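Local coordinates for putative Outer membrane protein (Helicobacter pylori, PDB 6GW5) that probably mediates bacterial attachment to host glycans as the extracellular adhesin domain of SabA, a Hop-family outer membrane protein, at residues Val315-Asn318 against Gln319-Thr323. Residues are numbered along the deposited sequence; the frame is centred on the assembly and turned at random.
Sequences VNLN and QEIQT
Gln-319 meets Asn-316 through its backbone amide: Gln-319 N donates to Asn-316 OD1 at 3.0 Å. The bond is nearly straight at the hydrogen, yet the donor stands 60° out of the side-chain carbonyl plane, above the amide rather than on a lone pair. Asn-316 CG also packs on Gln-319 CB (3.6 Å), and the side chains cross at about a right angle, with their terminal amide planes 23° apart. Asn-316 chi1 of -159° sets CG beside the carbonyl carbon, which brings OD1 to the amide of Gln-319. Glu-320 N follows with a longer bond to Asn-316 O (3.3 Å), while Glu-320 CG passes 3.6 Å from Asn-316 O; Glu-320 OE1 is hydrogen-bonded to Thr-70 OG1 of helix 60-79. Next, Ile-321 N binds Leu-317 O, and Ile-321 CD1 lies 3.8 Å from Leu-317 CG, an apolar pair facing Tyr-290 and Phe-282. Gln-322 N reaches Asn-318 O at 2.9 Å. Thr-323 directs both N and OG1 to Gln-319 O, from opposite faces of its plane. The side-chain bond to the third following amide, succeeded by i to i+4 backbone bonds, identifies an asparagine N-cap, here starting helix 317-346 of the mainly helical adhesin domain.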
loop_
_atom_site.group_PDB
_atom_site.type_symbol
_atom_site.label_atom_id
_atom_site.label_comp_id
_atom_site.label_asym_id
_atom_site.label_seq_id
_atom_site.Cartn_x
_atom_site.Cartn_y
_atom_site.Cartn_z
ATOM N N VAL A 315 -11.583 22.712 -3.554
ATOM C CA VAL A 315 -10.964 21.411 -3.646
ATOM C C VAL A 315 -9.876 21.344 -2.571
ATOM O O VAL A 315 -9.099 22.300 -2.412
ATOM C CB VAL A 315 -10.370 21.267 -5.061
ATOM C CG1 VAL A 315 -9.415 20.091 -5.188
ATOM C CG2 VAL A 315 -11.490 21.116 -6.076
ATOM N N ASN A 316 -9.806 20.222 -1.840
ATOM C CA ASN A 316 -8.740 20.045 -0.879
ATOM C C ASN A 316 -7.926 18.772 -1.063
ATOM O O ASN A 316 -8.088 17.827 -0.342
ATOM C CB ASN A 316 -9.282 20.141 0.512
ATOM C CG ASN A 316 -8.193 20.479 1.540
ATOM O OD1 ASN A 316 -6.973 20.226 1.380
ATOM N ND2 ASN A 316 -8.635 21.045 2.617
ATOM N N LEU A 317 -7.031 18.789 -2.035
ATOM C CA LEU A 317 -6.173 17.665 -2.284
ATOM C C LEU A 317 -5.296 17.303 -1.091
ATOM O O LEU A 317 -5.029 16.124 -0.879
ATOM C CB LEU A 317 -5.297 17.896 -3.515
ATOM C CG LEU A 317 -4.332 16.792 -3.947
ATOM C CD1 LEU A 317 -5.046 15.466 -4.132
ATOM C CD2 LEU A 317 -3.618 17.161 -5.244
ATOM N N ASN A 318 -4.808 18.298 -0.344
ATOM C CA ASN A 318 -3.940 18.004 0.789
ATOM C C ASN A 318 -4.686 17.152 1.830
ATOM O O ASN A 318 -4.143 16.182 2.353
ATOM C CB ASN A 318 -3.422 19.250 1.474
ATOM C CG ASN A 318 -2.258 19.886 0.780
ATOM O OD1 ASN A 318 -2.241 21.108 0.635
ATOM N ND2 ASN A 318 -1.251 19.125 0.407
ATOM N N GLN A 319 -5.908 17.518 2.136
ATOM C CA GLN A 319 -6.681 16.739 3.108
ATOM C C GLN A 319 -6.931 15.323 2.600
ATOM O O GLN A 319 -6.853 14.390 3.338
ATOM C CB GLN A 319 -7.984 17.472 3.424
ATOM C CG GLN A 319 -9.090 16.651 4.005
ATOM C CD GLN A 319 -10.254 17.546 4.361
ATOM O OE1 GLN A 319 -10.142 18.437 5.245
ATOM N NE2 GLN A 319 -11.390 17.320 3.698
ATOM N N GLU A 320 -7.165 15.156 1.315
ATOM C CA GLU A 320 -7.395 13.827 0.764
ATOM C C GLU A 320 -6.112 12.971 0.807
ATOM O O GLU A 320 -6.184 11.767 0.994
ATOM C CB GLU A 320 -7.976 13.928 -0.667
ATOM C CG GLU A 320 -9.364 14.531 -0.692
ATOM C CD GLU A 320 -9.864 14.905 -2.085
ATOM O OE1 GLU A 320 -9.319 14.426 -3.061
ATOM O OE2 GLU A 320 -10.855 15.645 -2.198
ATOM N N ILE A 321 -4.947 13.575 0.624
ATOM C CA ILE A 321 -3.718 12.820 0.731
ATOM C C ILE A 321 -3.472 12.437 2.203
ATOM O O ILE A 321 -3.090 11.286 2.507
ATOM C CB ILE A 321 -2.543 13.540 0.112
ATOM C CG1 ILE A 321 -2.706 13.607 -1.418
ATOM C CG2 ILE A 321 -1.276 12.778 0.382
ATOM C CD1 ILE A 321 -1.839 14.690 -2.056
ATOM N N GLN A 322 -3.708 13.387 3.105
ATOM C CA GLN A 322 -3.551 13.155 4.505
ATOM C C GLN A 322 -4.391 11.917 4.921
ATOM O O GLN A 322 -3.962 11.057 5.709
ATOM C CB GLN A 322 -4.022 14.398 5.237
ATOM C CG GLN A 322 -3.862 14.396 6.757
ATOM C CD GLN A 322 -4.344 15.673 7.384
ATOM O OE1 GLN A 322 -5.444 16.141 7.088
ATOM N NE2 GLN A 322 -3.522 16.267 8.220
ATOM N N THR A 323 -5.596 11.849 4.385
ATOM C CA THR A 323 -6.510 10.772 4.719
ATOM C C THR A 323 -5.922 9.441 4.278
ATOM O O THR A 323 -6.083 8.463 4.996
ATOM C CB THR A 323 -7.879 11.029 4.090
ATOM O OG1 THR A 323 -8.402 12.213 4.671
ATOM C CG2 THR A 323 -8.820 9.945 4.358
#